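Local coordinates for lipolytic protein G-D-S-L family (Veillonella parvula DSM 2008, PDB 4RW0), which probably hydrolyses ester bonds of lipids or other acyl esters, as a serine hydrolase of the GDSL (SGNH) lipase/acylhydrolase family, at residues 4-10 and 67-73; 17-23 and 165-171; 29-33 and 178-183; 105-111 and 140-146. All coordinates share one frame. Residues are numbered along the deposited sequence.

Contact 1 of 4, residues 4-10 and 67-73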
# COMPACT_ATOMS: atom_id res chain seq x y z
N MSE A 4 -11.41 12.48 10.09
CA MSE A 4 -10.21 11.77 10.36
C MSE A 4 -9.27 12.01 9.22
O MSE A 4 -9.66 11.97 8.04
CB MSE A 4 -10.49 10.31 10.48
CG MSE A 4 -9.24 9.48 10.69
SE MSE A 4 -9.80 7.58 10.70
CE MSE A 4 -10.73 7.65 12.45
N GLU A 5 -7.98 12.11 9.53
CA GLU A 5 -6.89 12.10 8.53
C GLU A 5 -6.24 10.77 8.31
O GLU A 5 -5.79 10.09 9.23
CB GLU A 5 -5.83 13.18 8.94
CG GLU A 5 -4.55 13.24 8.12
CD GLU A 5 -3.62 14.44 8.44
OE1 GLU A 5 -2.62 14.24 9.19
OE2 GLU A 5 -3.89 15.58 7.93
N ILE A 6 -6.19 10.35 7.05
CA ILE A 6 -5.42 9.24 6.62
C ILE A 6 -4.38 9.68 5.60
O ILE A 6 -4.73 10.25 4.53
CB ILE A 6 -6.29 8.12 6.05
CG1 ILE A 6 -7.31 7.74 7.13
CG2 ILE A 6 -5.44 6.96 5.60
CD1 ILE A 6 -8.04 6.43 6.87
N ILE A 7 -3.11 9.46 5.94
CA ILE A 7 -1.92 9.87 5.16
C ILE A 7 -1.43 8.58 4.47
O ILE A 7 -1.20 7.59 5.16
CB ILE A 7 -0.80 10.37 6.10
CG1 ILE A 7 -1.24 11.55 6.88
CG2 ILE A 7 0.41 10.80 5.31
CD1 ILE A 7 -1.70 12.73 6.02
N CYS A 8 -1.32 8.57 3.14
CA CYS A 8 -0.90 7.41 2.39
C CYS A 8 0.45 7.56 1.72
O CYS A 8 0.66 8.48 0.89
CB CYS A 8 -1.95 7.02 1.29
SG CYS A 8 -3.64 6.97 2.00
N PHE A 9 1.35 6.62 2.02
CA PHE A 9 2.67 6.55 1.38
C PHE A 9 2.83 5.26 0.62
O PHE A 9 2.26 4.20 1.00
CB PHE A 9 3.75 6.53 2.48
CG PHE A 9 3.83 7.80 3.29
CD1 PHE A 9 4.49 8.88 2.83
CD2 PHE A 9 3.19 7.91 4.50
CE1 PHE A 9 4.56 10.07 3.57
CE2 PHE A 9 3.29 9.05 5.26
CZ PHE A 9 3.96 10.15 4.79
N GLY A 10 3.65 5.35 -0.43
CA GLY A 10 4.00 4.23 -1.28
C GLY A 10 4.51 4.63 -2.65
O GLY A 10 5.00 5.73 -2.83
N THR A 67 -6.18 10.75 16.33
CA THR A 67 -6.91 9.81 15.47
C THR A 67 -6.36 9.56 14.06
O THR A 67 -6.97 8.81 13.25
CB THR A 67 -8.35 10.24 15.31
OG1 THR A 67 -8.39 11.47 14.59
CG2 THR A 67 -9.02 10.32 16.74
N ARG A 68 -5.20 10.13 13.76
CA ARG A 68 -4.57 9.91 12.45
C ARG A 68 -4.21 8.47 12.20
O ARG A 68 -3.68 7.80 13.08
CB ARG A 68 -3.32 10.79 12.29
CG ARG A 68 -2.49 10.58 11.02
CD ARG A 68 -1.18 11.30 11.12
NE ARG A 68 -1.35 12.72 11.12
CZ ARG A 68 -0.79 13.55 12.01
NH1 ARG A 68 0.01 13.10 12.95
NH2 ARG A 68 -0.95 14.85 11.87
N HIS A 69 -4.47 8.00 10.98
CA HIS A 69 -3.92 6.77 10.47
C HIS A 69 -2.96 7.04 9.32
O HIS A 69 -3.08 8.03 8.58
CB HIS A 69 -5.08 5.79 10.05
CG HIS A 69 -5.83 5.23 11.23
ND1 HIS A 69 -6.74 5.98 11.95
CD2 HIS A 69 -5.84 4.00 11.79
CE1 HIS A 69 -7.25 5.24 12.92
NE2 HIS A 69 -6.70 4.04 12.86
N ILE A 70 -1.99 6.19 9.21
CA ILE A 70 -0.94 6.27 8.21
C ILE A 70 -0.91 4.95 7.47
O ILE A 70 -0.57 3.90 8.03
CB ILE A 70 0.42 6.58 8.82
CG1 ILE A 70 0.34 7.85 9.60
CG2 ILE A 70 1.52 6.65 7.76
CD1 ILE A 70 1.47 8.07 10.53
N PHE A 71 -1.24 5.00 6.18
CA PHE A 71 -1.16 3.82 5.34
C PHE A 71 0.21 3.73 4.66
O PHE A 71 0.68 4.73 4.19
CB PHE A 71 -2.28 3.90 4.27
CG PHE A 71 -2.11 2.85 3.16
CD1 PHE A 71 -2.65 1.58 3.33
CD2 PHE A 71 -1.31 3.08 2.07
CE1 PHE A 71 -2.48 0.62 2.38
CE2 PHE A 71 -1.13 2.07 1.10
CZ PHE A 71 -1.71 0.83 1.30
N LEU A 72 0.85 2.57 4.62
CA LEU A 72 2.13 2.36 3.98
C LEU A 72 2.05 1.10 3.10
O LEU A 72 1.56 0.04 3.51
CB LEU A 72 3.22 2.01 5.00
CG LEU A 72 3.33 2.90 6.17
CD1 LEU A 72 4.37 2.36 7.13
CD2 LEU A 72 3.73 4.25 5.60
N MSE A 73 2.65 1.18 1.96
CA MSE A 73 2.82 0.01 1.10
C MSE A 73 3.91 0.24 0.10
O MSE A 73 3.87 1.26 -0.66
CB MSE A 73 1.46 -0.29 0.38
CG MSE A 73 1.67 -1.44 -0.55
SE MSE A 73 -0.08 -1.98 -1.42
CE MSE A 73 -0.55 -0.36 -2.50
O HOH W 1 -7.28 12.44 12.25
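Met4, a selenomethionine, opens the strand with its SE 3.7 Å from ND1 of His69, set obliquely to the imidazole. Met4 CG lies 3.5 Å from Thr67 O. Glu5 O accepts from His69 N at 3.0 Å. A salt bridge sets Glu5 OE1 2.8 Å from Arg68 NE; Arg68 NH2 donates to Glu5 OE1 at 3.2 Å. The guanidinium is held further by the carbonyls of Val63 and Lys102. One water accepts from Glu5 N and is hydrogen-bonded to Thr67 OG1, both at 2.8 Å. From Ile6 on, the two strands run parallel, 18° apart in direction, and their axes come within 4.6 Å. They are neighbouring inner strands of the five-stranded parallel sheet of an alpha/beta SGNH-hydrolase fold, with 69-73 in the middle. Ile6 sits opposite His69 and packs on Phe38 of strand 36-40. Ile7 bonds through both backbone atoms: its N donates to His69 O (3.0 Å) and its O accepts from Phe71 N (2.8 Å). Cys8 turns to the same sheet face as Ile6, and its SG is 4.1 Å from Phe71 CB. Phe9 turns to the other face, with Ile7. Phe9 CD2 touches Ile70 CG2 and Leu72 CD2, each at 3.9 Å, and Phe9 N donates to Phe71 O at 3.0 Å. At Gly10 the CA comes within 3.0 Å of Met73 O, leaving little space for a side chain.

Contact 2 of 4, residues 17-23 and 165-171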
# COMPACT_ATOMS: atom_id res chain seq x y z
N TYR A 17 -0.95 5.17 -10.83
CA TYR A 17 -0.45 5.15 -12.14
C TYR A 17 -1.17 3.98 -12.82
O TYR A 17 -1.16 2.82 -12.28
CB TYR A 17 1.07 4.89 -12.15
CG TYR A 17 1.72 4.84 -13.52
CD1 TYR A 17 2.22 5.99 -14.12
CD2 TYR A 17 1.84 3.65 -14.20
CE1 TYR A 17 2.82 5.93 -15.37
CE2 TYR A 17 2.42 3.58 -15.46
CZ TYR A 17 2.91 4.73 -16.02
OH TYR A 17 3.46 4.69 -17.26
N ASP A 18 -1.77 4.20 -13.96
CA ASP A 18 -1.73 5.40 -14.82
C ASP A 18 -3.22 5.69 -15.30
O ASP A 18 -3.63 5.40 -16.42
CB ASP A 18 -0.92 4.98 -16.06
CG ASP A 18 -0.84 6.06 -17.10
OD1 ASP A 18 -1.03 7.24 -16.73
OD2 ASP A 18 -0.63 5.73 -18.29
N VAL A 19 -4.06 6.11 -14.40
CA VAL A 19 -5.46 6.29 -14.67
C VAL A 19 -5.77 7.73 -14.24
O VAL A 19 -4.96 8.36 -13.54
CB VAL A 19 -6.31 5.30 -13.87
CG1 VAL A 19 -5.96 3.86 -14.27
CG2 VAL A 19 -6.09 5.50 -12.35
N PRO A 20 -6.89 8.27 -14.69
CA PRO A 20 -7.19 9.66 -14.33
C PRO A 20 -7.30 9.89 -12.83
O PRO A 20 -7.67 9.01 -12.06
CB PRO A 20 -8.53 9.94 -15.05
CG PRO A 20 -8.52 8.99 -16.24
CD PRO A 20 -7.87 7.72 -15.68
N TYR A 21 -6.93 11.10 -12.40
CA TYR A 21 -7.02 11.47 -11.01
C TYR A 21 -8.42 11.28 -10.57
O TYR A 21 -9.31 11.76 -11.20
CB TYR A 21 -6.54 12.96 -10.76
CG TYR A 21 -6.58 13.30 -9.28
CD1 TYR A 21 -5.54 12.90 -8.42
CD2 TYR A 21 -7.65 13.96 -8.74
CE1 TYR A 21 -5.62 13.14 -7.04
CE2 TYR A 21 -7.72 14.23 -7.38
CZ TYR A 21 -6.67 13.83 -6.55
OH TYR A 21 -6.82 14.05 -5.23
N GLY A 22 -8.64 10.58 -9.49
CA GLY A 22 -9.96 10.20 -9.05
C GLY A 22 -10.26 8.72 -9.25
O GLY A 22 -11.09 8.16 -8.55
N ARG A 23 -9.47 8.08 -10.03
CA ARG A 23 -9.72 6.68 -10.23
C ARG A 23 -8.70 5.70 -9.71
O ARG A 23 -8.85 4.48 -9.86
CB ARG A 23 -9.98 6.45 -11.71
CG ARG A 23 -11.36 6.99 -12.08
CD ARG A 23 -11.66 7.07 -13.56
NE ARG A 23 -12.99 7.66 -13.72
CZ ARG A 23 -14.00 7.10 -14.37
NH1 ARG A 23 -13.86 5.93 -14.96
NH2 ARG A 23 -15.17 7.73 -14.43
N HIS A 165 1.24 -2.85 -12.86
CA HIS A 165 0.23 -1.80 -12.63
C HIS A 165 -1.19 -2.27 -12.86
O HIS A 165 -1.49 -2.80 -13.94
CB HIS A 165 0.51 -0.58 -13.49
CG HIS A 165 1.70 0.17 -13.02
ND1 HIS A 165 2.82 0.32 -13.79
CD2 HIS A 165 1.98 0.72 -11.82
CE1 HIS A 165 3.75 0.96 -13.09
NE2 HIS A 165 3.26 1.20 -11.89
N PRO A 166 -2.05 -2.06 -11.86
CA PRO A 166 -3.44 -2.30 -12.07
C PRO A 166 -4.01 -1.42 -13.17
O PRO A 166 -3.50 -0.32 -13.43
CB PRO A 166 -4.07 -2.00 -10.70
CG PRO A 166 -2.94 -2.12 -9.71
CD PRO A 166 -1.75 -1.60 -10.48
N ASN A 167 -5.03 -1.90 -13.88
CA ASN A 167 -5.87 -1.02 -14.70
C ASN A 167 -7.02 -0.46 -13.81
O ASN A 167 -7.05 -0.74 -12.64
CB ASN A 167 -6.38 -1.76 -15.95
CG ASN A 167 -7.33 -2.87 -15.60
OD1 ASN A 167 -7.97 -2.87 -14.54
ND2 ASN A 167 -7.45 -3.83 -16.51
N GLU A 168 -7.98 0.29 -14.38
CA GLU A 168 -9.08 0.90 -13.61
C GLU A 168 -9.88 -0.11 -12.87
O GLU A 168 -10.35 0.15 -11.78
CB GLU A 168 -10.01 1.70 -14.50
CG GLU A 168 -9.51 3.12 -14.85
CD GLU A 168 -10.56 3.98 -15.55
OE1 GLU A 168 -11.77 4.02 -15.12
OE2 GLU A 168 -10.20 4.71 -16.51
N ARG A 169 -10.10 -1.30 -13.45
CA ARG A 169 -10.87 -2.33 -12.74
C ARG A 169 -10.12 -2.81 -11.54
O ARG A 169 -10.69 -3.00 -10.49
CB ARG A 169 -11.25 -3.52 -13.69
CG ARG A 169 -11.98 -4.66 -12.94
CD ARG A 169 -12.40 -5.85 -13.81
NE ARG A 169 -13.43 -5.47 -14.76
CZ ARG A 169 -13.25 -5.17 -15.99
NH1 ARG A 169 -12.06 -5.24 -16.54
NH2 ARG A 169 -14.30 -4.80 -16.71
N GLY A 170 -8.83 -3.00 -11.70
CA GLY A 170 -7.99 -3.46 -10.60
C GLY A 170 -7.98 -2.44 -9.48
O GLY A 170 -8.04 -2.79 -8.34
N TYR A 171 -7.95 -1.14 -9.83
CA TYR A 171 -8.01 -0.09 -8.78
C TYR A 171 -9.37 -0.05 -8.08
O TYR A 171 -9.43 0.16 -6.85
CB TYR A 171 -7.65 1.26 -9.37
CG TYR A 171 -6.15 1.50 -9.58
CD1 TYR A 171 -5.30 1.31 -8.53
CD2 TYR A 171 -5.61 1.90 -10.78
CE1 TYR A 171 -3.93 1.48 -8.69
CE2 TYR A 171 -4.23 2.13 -10.97
CZ TYR A 171 -3.39 1.92 -9.89
OH TYR A 171 -2.03 2.13 -9.91
O HOH W 2 -2.52 1.60 -15.24
O HOH W 3 -10.59 2.91 -11.32
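Residues 17-23 form an irregular loop, with a cis peptide before Asp18 and a type II turn from Pro20 to Arg23. Residues 165-171 lead into a helix. Asn167 is its N-cap: OD1 accepts from Gly170 N at 3.0 Å. The CA atoms of Val19 and Glu168 are 6.6 Å apart. Two waters bridge the backbones, one from Asp18 N to Pro166 O, the other from Arg23 O to Glu168 O. Among the side chains, Tyr171 OH donates to Tyr17 O at 2.6 Å. Val19 packs against both Glu168 and the Tyr171 ring: Val19 CG1 is 3.7 Å from Glu168 CG, and Val19 CG1 and CG2 each lie 4.0 Å from Tyr171 CD2. Arg23 NH1 forms a salt bridge to Glu168 OE1 at 2.8 Å. The edge of the Tyr17 ring meets the face of His165, centroids 4.6 Å apart. His165 NE2 is hydrogen-bonded to Ser12 OG. Ser12 belongs to the Gly-Asp-Ser motif, so this Ser-His pair is consistent with the catalytic site of GDSL hydrolases.

Contact 3 of 4, residues 29-33 and 178-183. With NA (sodium ion), chain D.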
# COMPACT_ATOMS: atom_id res chain seq x y z
N CYS A 29 -11.50 5.77 -2.46
CA CYS A 29 -11.81 5.69 -1.06
C CYS A 29 -12.18 7.06 -0.50
O CYS A 29 -13.17 7.20 0.23
CB CYS A 29 -10.71 5.09 -0.23
SG CYS A 29 -10.35 3.38 -0.51
N ASP A 30 -11.47 8.08 -0.91
CA ASP A 30 -11.74 9.39 -0.38
C ASP A 30 -13.16 9.90 -0.78
O ASP A 30 -13.83 10.64 0.03
CB ASP A 30 -10.72 10.38 -0.92
CG ASP A 30 -10.82 11.75 -0.24
OD1 ASP A 30 -10.41 11.94 0.88
OD2 ASP A 30 -11.33 12.65 -0.83
N ALA A 31 -13.57 9.53 -2.00
CA ALA A 31 -14.88 9.91 -2.53
C ALA A 31 -15.94 9.05 -1.89
O ALA A 31 -17.13 9.43 -1.90
CB ALA A 31 -14.92 9.78 -4.05
N SER A 32 -15.58 7.91 -1.32
CA SER A 32 -16.59 7.05 -0.73
C SER A 32 -16.86 7.27 0.72
O SER A 32 -17.86 6.79 1.22
CB SER A 32 -16.20 5.57 -0.86
OG SER A 32 -15.91 5.29 -2.22
N ILE A 33 -15.99 7.95 1.46
CA ILE A 33 -16.20 8.16 2.91
C ILE A 33 -16.21 9.65 3.19
O ILE A 33 -15.25 10.39 2.90
CB ILE A 33 -15.11 7.54 3.76
CG1 ILE A 33 -15.01 6.07 3.48
CG2 ILE A 33 -15.48 7.64 5.23
CD1 ILE A 33 -13.83 5.39 4.16
N ALA A 178 -9.88 -2.07 0.40
CA ALA A 178 -9.35 -1.09 1.43
C ALA A 178 -10.49 -0.53 2.27
O ALA A 178 -10.37 -0.33 3.48
CB ALA A 178 -8.67 0.08 0.70
N LEU A 179 -11.64 -0.31 1.65
CA LEU A 179 -12.81 0.12 2.36
C LEU A 179 -13.35 -0.84 3.43
O LEU A 179 -13.99 -0.40 4.39
CB LEU A 179 -13.94 0.52 1.40
CG LEU A 179 -13.74 1.81 0.56
CD1 LEU A 179 -14.82 1.98 -0.51
CD2 LEU A 179 -13.75 2.99 1.47
N GLU A 180 -13.02 -2.11 3.34
CA GLU A 180 -13.42 -3.02 4.38
C GLU A 180 -12.68 -2.65 5.68
O GLU A 180 -13.24 -2.84 6.74
CB GLU A 180 -13.11 -4.45 4.04
CG GLU A 180 -13.89 -5.01 2.85
CD GLU A 180 -13.40 -6.45 2.47
OE1 GLU A 180 -12.98 -7.21 3.38
OE2 GLU A 180 -13.38 -6.82 1.26
N VAL A 181 -11.49 -2.05 5.58
CA VAL A 181 -10.72 -1.61 6.78
C VAL A 181 -11.04 -0.20 7.11
O VAL A 181 -11.41 0.11 8.26
CB VAL A 181 -9.22 -1.74 6.50
CG1 VAL A 181 -8.37 -0.92 7.50
CG2 VAL A 181 -8.82 -3.18 6.49
N PHE A 182 -11.02 0.71 6.12
CA PHE A 182 -11.18 2.13 6.40
C PHE A 182 -12.54 2.51 6.93
O PHE A 182 -12.67 3.49 7.68
CB PHE A 182 -10.91 3.04 5.17
CG PHE A 182 -9.51 2.98 4.62
CD1 PHE A 182 -8.39 2.88 5.46
CD2 PHE A 182 -9.30 3.10 3.27
CE1 PHE A 182 -7.11 2.86 4.92
CE2 PHE A 182 -8.02 3.05 2.72
CZ PHE A 182 -6.93 2.93 3.56
N THR A 183 -13.57 1.80 6.50
CA THR A 183 -14.93 2.09 6.92
C THR A 183 -15.18 1.75 8.39
O THR A 183 -16.06 2.31 9.02
CB THR A 183 -15.93 1.33 5.99
OG1 THR A 183 -15.86 1.91 4.69
CG2 THR A 183 -17.27 1.54 6.43
NA NA D . -13.63 11.86 2.13
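Two side chains of residues 29-33 form the bumps here, Cys29 and Ile33. Cys29 SG enters a hollow lined by three residues of the facing helix. It lies 3.9 Å from Ala178 CB, 3.9 Å from Leu179 CG and 3.9 Å from Phe182 CD2. The sulfur meets the Phe182 ring at its edge. Ile33, just past the end of its helix, extends CD1 between Leu179 CD2 (3.6 Å) and Phe182 CB (3.9 Å). In return, Leu179 projects between Cys29 and Ile33, and Leu179 CD1 touches Ser32 CB at 3.9 Å. No hydrogen bond joins the two segments; the fit is apolar. At the C-terminal end of helix 25-32 the backbone binds sodium. Asp30 O is 2.4 Å and Ile33 O 2.3 Å from the NA ion, and Val36 O is the third protein ligand. The contact joins the C-terminal ends of helices 25-32 and 168-182. Phe182 also packs edge-to-face with Phe38 of strand 36-40, and Ala178 and Val181 lie on Ile143 of strand 141-143.

Contact 4 of 4, residues 105-111 and 140-146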
# COMPACT_ATOMS: atom_id res chain seq x y z
N VAL A 105 -0.77 2.86 12.19
CA VAL A 105 -0.34 2.44 10.90
C VAL A 105 -1.31 1.39 10.35
O VAL A 105 -1.87 0.58 11.08
CB VAL A 105 1.05 1.83 10.98
CG1 VAL A 105 1.46 1.14 9.72
CG2 VAL A 105 2.10 2.91 11.29
N ILE A 106 -1.50 1.45 9.05
CA ILE A 106 -2.20 0.41 8.26
C ILE A 106 -1.28 -0.03 7.18
O ILE A 106 -0.73 0.79 6.44
CB ILE A 106 -3.50 0.95 7.67
CG1 ILE A 106 -4.40 1.46 8.77
CG2 ILE A 106 -4.17 -0.14 6.86
CD1 ILE A 106 -5.50 2.38 8.29
N ILE A 107 -1.08 -1.34 7.07
CA ILE A 107 -0.19 -1.91 6.13
C ILE A 107 -0.91 -2.48 4.90
O ILE A 107 -1.91 -3.19 5.06
CB ILE A 107 0.60 -3.09 6.79
CG1 ILE A 107 1.44 -2.59 7.95
CG2 ILE A 107 1.54 -3.74 5.81
CD1 ILE A 107 2.05 -3.71 8.77
N GLY A 108 -0.43 -2.17 3.69
CA GLY A 108 -0.98 -2.76 2.47
C GLY A 108 -0.04 -3.80 1.98
O GLY A 108 1.17 -3.63 2.03
N LEU A 109 -0.57 -4.94 1.55
CA LEU A 109 0.25 -6.00 0.96
C LEU A 109 0.24 -5.78 -0.52
O LEU A 109 -0.81 -5.90 -1.15
CB LEU A 109 -0.31 -7.38 1.30
CG LEU A 109 -0.58 -7.60 2.77
CD1 LEU A 109 -1.20 -8.98 3.04
CD2 LEU A 109 0.68 -7.43 3.60
N GLU A 110 1.41 -5.55 -1.10
CA GLU A 110 1.49 -5.19 -2.47
C GLU A 110 1.11 -6.40 -3.38
O GLU A 110 1.24 -7.55 -3.00
CB GLU A 110 2.85 -4.61 -2.82
CG GLU A 110 2.74 -3.56 -3.95
CD GLU A 110 3.84 -2.46 -3.95
OE1 GLU A 110 4.91 -2.69 -3.35
OE2 GLU A 110 3.60 -1.39 -4.58
N THR A 111 0.68 -6.06 -4.56
CA THR A 111 0.13 -6.97 -5.53
C THR A 111 1.18 -7.70 -6.32
O THR A 111 2.37 -7.43 -6.25
CB THR A 111 -0.81 -6.15 -6.46
OG1 THR A 111 -0.15 -4.94 -6.86
CG2 THR A 111 -2.06 -5.76 -5.72
N ILE A 140 -1.71 -4.58 14.18
CA ILE A 140 -1.78 -3.57 13.11
C ILE A 140 -2.72 -4.07 12.04
O ILE A 140 -2.59 -5.18 11.61
CB ILE A 140 -0.40 -3.38 12.49
CG1 ILE A 140 0.54 -2.76 13.52
CG2 ILE A 140 -0.45 -2.53 11.22
CD1 ILE A 140 1.98 -2.94 13.13
N LYS A 141 -3.62 -3.22 11.58
CA LYS A 141 -4.49 -3.60 10.46
C LYS A 141 -3.78 -3.77 9.14
O LYS A 141 -2.86 -3.05 8.85
CB LYS A 141 -5.61 -2.61 10.35
CG LYS A 141 -6.78 -3.05 11.19
CD LYS A 141 -7.83 -2.00 11.18
CE LYS A 141 -7.51 -0.94 12.21
NZ LYS A 141 -8.15 -1.29 13.50
N VAL A 142 -4.18 -4.80 8.39
CA VAL A 142 -3.63 -5.16 7.11
C VAL A 142 -4.71 -5.08 6.00
O VAL A 142 -5.84 -5.52 6.17
CB VAL A 142 -3.06 -6.57 7.14
CG1 VAL A 142 -2.69 -7.05 5.75
CG2 VAL A 142 -1.83 -6.61 8.01
N ILE A 143 -4.34 -4.52 4.85
CA ILE A 143 -5.15 -4.61 3.64
C ILE A 143 -4.48 -5.52 2.61
O ILE A 143 -3.44 -5.18 2.02
CB ILE A 143 -5.45 -3.21 3.02
CG1 ILE A 143 -6.01 -2.24 4.06
CG2 ILE A 143 -6.38 -3.37 1.79
CD1 ILE A 143 -6.09 -0.78 3.58
N ASP A 144 -5.08 -6.68 2.36
CA ASP A 144 -4.48 -7.72 1.50
C ASP A 144 -4.86 -7.49 0.07
O ASP A 144 -5.73 -8.22 -0.49
CB ASP A 144 -4.90 -9.15 1.94
CG ASP A 144 -4.20 -10.26 1.15
OD1 ASP A 144 -3.31 -10.04 0.29
OD2 ASP A 144 -4.53 -11.43 1.38
N PHE A 145 -4.22 -6.51 -0.58
CA PHE A 145 -4.50 -6.27 -1.98
C PHE A 145 -4.07 -7.41 -2.86
O PHE A 145 -4.64 -7.66 -3.94
CB PHE A 145 -3.82 -5.00 -2.45
CG PHE A 145 -4.30 -3.73 -1.78
CD1 PHE A 145 -5.57 -3.20 -2.05
CD2 PHE A 145 -3.45 -3.00 -0.93
CE1 PHE A 145 -5.97 -2.00 -1.50
CE2 PHE A 145 -3.86 -1.81 -0.38
CZ PHE A 145 -5.13 -1.29 -0.66
N TYR A 146 -2.99 -8.09 -2.45
CA TYR A 146 -2.41 -9.13 -3.25
C TYR A 146 -3.49 -10.18 -3.62
O TYR A 146 -3.65 -10.53 -4.79
CB TYR A 146 -1.26 -9.88 -2.49
CG TYR A 146 -0.64 -11.00 -3.32
CD1 TYR A 146 -1.21 -12.26 -3.40
CD2 TYR A 146 0.50 -10.77 -4.05
CE1 TYR A 146 -0.68 -13.25 -4.21
CE2 TYR A 146 1.02 -11.74 -4.86
CZ TYR A 146 0.44 -13.00 -4.92
OH TYR A 146 1.05 -13.91 -5.78
O HOH W 4 -3.83 -0.44 12.55
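Strands 104-108 and 141-143 are joined through helix 120-138 as a beta-alpha-beta unit, and here they pair in parallel at one edge of the central sheet. Their axes approach to 4.7 Å at 29°. Ile107 N donates to Lys141 O (3.0 Å), Ile143 N to Ile107 O (2.8 Å) and Leu109 N to Ile143 O (2.9 Å). A water links Val105 O and Lys141 N. On one face, Ile107 CD1 meets Ile140 CG2 at 3.7 Å, and helices 85-100 and 120-138 cover this side. On the other, Ile106 CG2 lies 3.9 Å from Ile143 CD1, and both side chains pack against Phe182 of helix 168-182. At Gly108 a CB would point to this face and be tight against the Phe145 ring. Leu109 CD1 packs on Val142 CG1 at 3.6 Å. Asp144 then N-caps helix 145-154 and is hydrogen-bonded to Thr147. Beyond the strands, Thr111 CG2 rests 3.7 Å from Phe145 O, while Glu110 O approaches Tyr146 CB at 3.5 Å.

Overall arrangement
From the N terminus, strand 4-10 starts the sheet, and contact 1 closes the first loop when strand 69-73 joins it. Contacts 2 and 3 open within that loop, but close only at residues 165-171 and 178-183, near the start and end of helix 168-182. Both therefore cross contact 1 and each other. Contact 4 follows contact 1 in series and is nested inside the long loops of contacts 2 and 3. Strands 69-73 and 104-108 are neighbours, so contacts 1 and 4 belong to one sheet. Phe182 of contact 3 packs against Ile6, Ile106 and Ile143, tying the last helix to that sheet. Contact 2 joins the loop between helices 12-15 and 25-32 to the start of helix 168-182.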